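Local coordinates for CopC (Methylosinus trichosporium OB3b, PDB 5ICU), which binds copper(II) and is probably a periplasmic copper-binding protein of the CopC family, with a role in metal homeostasis, at residues G71-K76 with F93-H98; P19-L24 with T62-E67. All blocks are in the same frame, centred on the assembly; numbering follows the deposited sequence. Where two conformers were deposited one is given.

In the fold
Contacts 1 and 2 lie on the two facing sheets of a small beta sandwich, the cupredoxin-like fold of CopC. Contact 2 (19-24 with 62-67) pairs strands 21-26 and 60-64 in the three-stranded antiparallel sheet and closes first along the chain; contact 1 (71-76 with 93-98) follows, pairing strands 71-80 and 86-95 of the five-stranded mixed sheet. Strands 60-64 and 71-80 follow each other in the chain, and the loop 65-70 between them crosses from one sheet to the other. The centres are about 12 Å apart, and the sheets meet where V75 CG1 lies 4.2 Å from V22 CG1 and F93 CE2 lies 4.0 Å from P19 CG, building the hydrophobic interior of the domain.

Contact 1: residues G71-K76 with F93-H98; sequences GSYVVK and FTVDPH
Y73 and F93 form the dense half of this contact, on the side of the strands that also carries V95. CB of Y73 sits over one face of the F93 ring, 4.2 Å from its centroid and 26° off the ring normal, a CH-pi contact. The two rings are nearly parallel, with planes at 27°, but slid apart, so they barely overlap. At the edge of the F93 ring, near its plane, CG2 of V75 comes within 3.6 Å of CE1. Chi1 of 73° sets F93 CG between the backbone N and carbonyl carbon, on the face that carries Y73. Replacing F93 with an alanine would probably open a gap beneath Y73 CB and take from V75 CG2 the ring edge it packs against. V95 CG2 touches Y73 CE1 obliquely at 3.9 Å.

The backbones belong to the antiparallel hairpin of strands 71-80 and 86-95 in one sheet of the cupredoxin-like sandwich. Two hydrogen-bonded pairs, G71 with V95 and Y73 with F93, each exchange two N-H...O bonds; that from Y73 N to F93 O spans 2.9 Å and runs nearly along the C=O axis. Between them, S72 and T94 form a non-hydrogen-bonded pair whose side chains project from the other face of the sheet. This partly exposed side is looser: S72 and T94 bury 22 and 26 Å² here, against 69 and 91 Å² for Y73 and F93. T94 OG1 bonds to E92. Y73 OH is hydrogen-bonded to the carbonyl O of A69 and to a glycerol probably taken from the crystallisation liquor.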
loop_
_atom_site.group_PDB
_atom_site.type_symbol
_atom_site.label_atom_id
_atom_site.label_comp_id
_atom_site.label_asym_id
_atom_site.label_seq_id
_atom_site.Cartn_x
_atom_site.Cartn_y
_atom_site.Cartn_z
ATOM N N GLY A 71 10.520 -6.460 -10.140
ATOM C CA GLY A 71 9.460 -7.421 -10.338
ATOM C C GLY A 71 8.114 -6.866 -9.898
ATOM O O GLY A 71 7.954 -5.679 -9.615
ATOM N N SER A 72 7.128 -7.761 -9.890
ATOM C CA SER A 72 5.761 -7.368 -9.581
ATOM C C SER A 72 5.417 -7.677 -8.121
ATOM O O SER A 72 5.957 -8.607 -7.500
ATOM C CB SER A 72 4.789 -8.067 -10.505
ATOM O OG SER A 72 4.645 -9.424 -10.150
ATOM N N TYR A 73 4.540 -6.824 -7.585
ATOM C CA TYR A 73 4.083 -6.868 -6.195
ATOM C C TYR A 73 2.601 -6.639 -6.114
ATOM O O TYR A 73 2.013 -6.011 -6.976
ATOM C CB TYR A 73 4.820 -5.798 -5.352
ATOM C CG TYR A 73 6.304 -6.037 -5.255
ATOM C CD1 TYR A 73 7.157 -5.546 -6.237
ATOM C CD2 TYR A 73 6.842 -6.794 -4.249
ATOM C CE1 TYR A 73 8.504 -5.820 -6.204
ATOM C CE2 TYR A 73 8.195 -7.082 -4.212
ATOM C CZ TYR A 73 9.019 -6.584 -5.187
ATOM O OH TYR A 73 10.382 -6.884 -5.138
ATOM N N VAL A 74 2.011 -7.126 -5.037
ATOM C CA VAL A 74 0.642 -6.798 -4.699
ATOM C C VAL A 74 0.634 -6.108 -3.372
ATOM O O VAL A 74 1.246 -6.562 -2.407
ATOM C CB VAL A 74 -0.254 -8.062 -4.725
ATOM C CG1 VAL A 74 -1.567 -7.850 -3.985
ATOM C CG2 VAL A 74 -0.533 -8.448 -6.175
ATOM N N VAL A 75 -0.098 -4.993 -3.339
ATOM C CA VAL A 75 -0.434 -4.300 -2.127
ATOM C C VAL A 75 -1.798 -4.782 -1.745
ATOM O O VAL A 75 -2.726 -4.658 -2.548
ATOM C CB VAL A 75 -0.478 -2.776 -2.364
ATOM C CG1 VAL A 75 -0.993 -2.095 -1.103
ATOM C CG2 VAL A 75 0.896 -2.239 -2.769
ATOM N N LYS A 76 -1.939 -5.288 -0.521
ATOM C CA LYS A 76 -3.277 -5.569 0.005
ATOM C C LYS A 76 -3.493 -4.751 1.240
ATOM O O LYS A 76 -2.552 -4.372 1.912
ATOM C CB LYS A 76 -3.510 -7.055 0.244
ATOM C CG LYS A 76 -2.682 -7.717 1.317
ATOM C CD LYS A 76 -3.019 -9.199 1.496
ATOM C CE LYS A 76 -2.367 -9.814 2.732
ATOM N NZ LYS A 76 -2.689 -11.269 2.882
ATOM N N PHE A 93 1.434 -3.692 -8.602
ATOM C CA PHE A 93 2.317 -2.718 -9.286
ATOM C C PHE A 93 3.622 -3.414 -9.586
ATOM O O PHE A 93 3.904 -4.448 -9.037
ATOM C CB PHE A 93 2.519 -1.429 -8.498
ATOM C CG PHE A 93 3.409 -1.573 -7.308
ATOM C CD1 PHE A 93 2.915 -1.981 -6.106
ATOM C CD2 PHE A 93 4.781 -1.288 -7.400
ATOM C CE1 PHE A 93 3.734 -2.103 -5.005
ATOM C CE2 PHE A 93 5.600 -1.413 -6.314
ATOM C CZ PHE A 93 5.100 -1.822 -5.101
ATOM N N THR A 94 4.399 -2.819 -10.493
ATOM C CA THR A 94 5.675 -3.396 -10.916
ATOM C C THR A 94 6.806 -2.417 -10.719
ATOM O O THR A 94 6.670 -1.230 -11.029
ATOM C CB THR A 94 5.607 -3.812 -12.391
ATOM O OG1 THR A 94 4.579 -4.806 -12.575
ATOM C CG2 THR A 94 6.940 -4.426 -12.810
ATOM N N VAL A 95 7.894 -2.933 -10.141
ATOM C CA VAL A 95 9.181 -2.208 -10.057
ATOM C C VAL A 95 9.975 -2.619 -11.273
ATOM O O VAL A 95 10.358 -3.764 -11.414
ATOM C CB VAL A 95 9.930 -2.554 -8.764
ATOM C CG1 VAL A 95 11.260 -1.828 -8.695
ATOM C CG2 VAL A 95 9.075 -2.199 -7.539
ATOM N N ASP A 96 10.165 -1.662 -12.169
ATOM C CA ASP A 96 11.023 -1.857 -13.348
ATOM C C ASP A 96 12.504 -1.651 -13.009
ATOM O O ASP A 96 12.833 -0.925 -12.101
ATOM C CB ASP A 96 10.682 -0.814 -14.423
ATOM C CG ASP A 96 9.329 -0.957 -15.064
ATOM O OD1 ASP A 96 8.758 -2.045 -15.009
ATOM O OD2 ASP A 96 8.891 0.058 -15.666
ATOM N N PRO A 97 13.407 -2.267 -13.786
ATOM C CA PRO A 97 14.827 -1.935 -13.681
ATOM C C PRO A 97 15.086 -0.534 -14.249
ATOM O O PRO A 97 14.434 -0.085 -15.175
ATOM C CB PRO A 97 15.506 -3.012 -14.531
ATOM C CG PRO A 97 14.463 -3.402 -15.509
ATOM C CD PRO A 97 13.144 -3.246 -14.847
ATOM N N HIS A 98 16.032 0.152 -13.633
ATOM C CA HIS A 98 16.537 1.422 -14.171
ATOM C C HIS A 98 18.005 1.332 -14.573
ATOM O O HIS A 98 18.631 2.349 -14.908
ATOM C CB HIS A 98 16.324 2.603 -13.203
ATOM C CG HIS A 98 16.869 2.371 -11.847
ATOM N ND1 HIS A 98 16.050 2.034 -10.795
ATOM C CD2 HIS A 98 18.128 2.411 -11.361
ATOM C CE1 HIS A 98 16.797 1.825 -9.727
ATOM N NE2 HIS A 98 18.051 2.064 -10.034
#

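Contact 2: residues P19-L24 with T62-E67; sequences PKLVKL and TLDAPE
V22 and L63 face each other as the hydrogen-bonded pair of an antiparallel ladder, strand 21-26 against strand 60-64, in the three-stranded sheet of the CopC beta sandwich. Each uses both backbone polar groups on the other: V22 N donates to L63 O at 2.9 Å, and L63 N returns a bond of like length to V22 O. Both donors lie in the plane of the carbonyl they meet. V22 O also receives a CA-H...O contact from T62 CA at 3.2 Å. Backbone bonds beyond the two segments join K23 to S8, L24 to L61 and T62 to K52.

Past the strand ends the pairing is completed by a third backbone bond and two waters. A65 N donates to K20 O at 3.0 Å, but stands above that carbonyl plane, 36° out of it. The same oxygen accepts a hydrogen bond from one water, which gives a second to A65 O, so this water ties the two carbonyls across the segments. A second water donates to P19 O and P66 O, although more acceptors surround it than it has protons to give. Alongside, A65 CB rests 3.6 Å from P19 O.

The side chains divide by face. V22 and L63 point into the sandwich, with V22 CB 4.4 Å from L63 CB; there I39 of strand 36-40 touches V22 and I37 touches L63. The opposite face, shared by L21, K23, T62 and D64, is nearer solvent, K23 and D64 being exposed. K23 and T62 lie side by side, pointing the same way, though the placing of the K23 chain is doubtful. D64 OD1 is 3.9 Å from L21 CB, and L21 CB itself stands 3.1 Å from L63 O.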
loop_
_atom_site.group_PDB
_atom_site.type_symbol
_atom_site.label_atom_id
_atom_site.label_comp_id
_atom_site.label_asym_id
_atom_site.label_seq_id
_atom_site.Cartn_x
_atom_site.Cartn_y
_atom_site.Cartn_z
ATOM N N PRO A 19 9.678 1.956 -4.481
ATOM C CA PRO A 19 8.997 3.083 -3.807
ATOM C C PRO A 19 9.421 3.164 -2.347
ATOM O O PRO A 19 9.450 2.142 -1.674
ATOM C CB PRO A 19 7.523 2.702 -3.937
ATOM C CG PRO A 19 7.522 1.233 -3.949
ATOM C CD PRO A 19 8.757 0.826 -4.710
ATOM N N LYS A 20 9.690 4.344 -1.836
ATOM C CA LYS A 20 10.062 4.460 -0.428
ATOM C C LYS A 20 8.881 4.122 0.484
ATOM O O LYS A 20 9.045 3.541 1.555
ATOM C CB LYS A 20 10.552 5.851 -0.145
ATOM C CG LYS A 20 11.836 6.176 -0.901
ATOM C CD LYS A 20 12.397 7.510 -0.444
ATOM C CE LYS A 20 13.675 7.863 -1.202
ATOM N NZ LYS A 20 14.561 8.795 -0.451
ATOM N N LEU A 21 7.690 4.439 0.026
ATOM C CA LEU A 21 6.509 4.038 0.749
ATOM C C LEU A 21 5.346 3.843 -0.166
ATOM O O LEU A 21 5.365 4.221 -1.352
ATOM C CB LEU A 21 6.204 4.960 1.909
ATOM C CG LEU A 21 6.091 6.395 1.561
ATOM C CD1 LEU A 21 4.839 6.638 0.804
ATOM C CD2 LEU A 21 6.091 7.349 2.756
ATOM N N VAL A 22 4.347 3.154 0.381
ATOM C CA VAL A 22 3.031 3.008 -0.221
ATOM C C VAL A 22 2.138 4.000 0.490
ATOM O O VAL A 22 2.123 4.020 1.730
ATOM C CB VAL A 22 2.494 1.586 -0.056
ATOM C CG1 VAL A 22 1.018 1.487 -0.458
ATOM C CG2 VAL A 22 3.320 0.611 -0.845
ATOM N N LYS A 23 1.434 4.823 -0.266
ATOM C CA LYS A 23 0.510 5.826 0.259
ATOM C C LYS A 23 -0.874 5.517 -0.218
ATOM O O LYS A 23 -1.115 5.432 -1.430
ATOM C CB LYS A 23 0.866 7.234 -0.243
ATOM C CG LYS A 23 2.255 7.665 0.063
ATOM C CD LYS A 23 2.557 9.118 -0.263
ATOM C CE LYS A 23 3.909 9.367 -0.910
ATOM N NZ LYS A 23 4.556 10.611 -0.389
ATOM N N LEU A 24 -1.823 5.379 0.700
ATOM C CA LEU A 24 -3.214 5.122 0.346
ATOM C C LEU A 24 -4.101 6.219 0.871
ATOM O O LEU A 24 -3.897 6.682 1.994
ATOM C CB LEU A 24 -3.639 3.791 0.965
ATOM C CG LEU A 24 -2.830 2.537 0.644
ATOM C CD1 LEU A 24 -3.475 1.317 1.285
ATOM C CD2 LEU A 24 -2.697 2.297 -0.835
ATOM N N THR A 62 0.042 5.348 5.377
ATOM C CA THR A 62 1.290 5.016 4.663
ATOM C C THR A 62 1.940 3.757 5.223
ATOM O O THR A 62 1.675 3.350 6.381
ATOM C CB THR A 62 2.309 6.165 4.692
ATOM O OG1 THR A 62 2.721 6.401 6.031
ATOM C CG2 THR A 62 1.782 7.442 4.071
ATOM N N LEU A 63 2.748 3.103 4.373
ATOM C CA LEU A 63 3.548 1.960 4.798
ATOM C C LEU A 63 4.962 2.185 4.248
ATOM O O LEU A 63 5.125 2.308 3.028
ATOM C CB LEU A 63 2.956 0.674 4.235
ATOM C CG LEU A 63 3.809 -0.592 4.489
ATOM C CD1 LEU A 63 3.974 -0.845 5.968
ATOM C CD2 LEU A 63 3.159 -1.731 3.751
ATOM N N ASP A 64 5.961 2.170 5.136
ATOM C CA ASP A 64 7.368 2.265 4.690
ATOM C C ASP A 64 7.789 0.936 4.102
ATOM O O ASP A 64 7.615 -0.115 4.725
ATOM C CB ASP A 64 8.231 2.622 5.863
ATOM C CG ASP A 64 8.046 4.055 6.301
ATOM O OD1 ASP A 64 7.454 4.880 5.558
ATOM O OD2 ASP A 64 8.514 4.369 7.408
ATOM N N ALA A 65 8.288 0.952 2.875
ATOM C CA ALA A 65 8.707 -0.288 2.212
ATOM C C ALA A 65 10.204 -0.486 2.391
ATOM O O ALA A 65 10.968 0.455 2.263
ATOM C CB ALA A 65 8.371 -0.251 0.740
ATOM N N PRO A 66 10.631 -1.723 2.559
ATOM C CA PRO A 66 12.067 -2.009 2.349
ATOM C C PRO A 66 12.391 -1.916 0.879
ATOM O O PRO A 66 11.524 -1.706 0.034
ATOM C CB PRO A 66 12.195 -3.462 2.806
ATOM C CG PRO A 66 10.865 -4.042 2.434
ATOM C CD PRO A 66 9.830 -2.962 2.647
ATOM N N GLU A 67 13.663 -2.002 0.538
ATOM C CA GLU A 67 14.105 -2.022 -0.815
ATOM C C GLU A 67 13.538 -3.205 -1.534
ATOM O O GLU A 67 13.756 -4.346 -1.095
ATOM C CB GLU A 67 15.642 -2.049 -0.857
ATOM C CG GLU A 67 16.234 -2.031 -2.248
ATOM C CD GLU A 67 15.998 -0.748 -3.034
ATOM O OE1 GLU A 67 15.593 0.259 -2.451
ATOM O OE2 GLU A 67 16.310 -0.723 -4.258
HETATM O O HOH W 1 11.738 0.840 -0.989
HETATM O O HOH W 2 11.169 2.918 2.878
#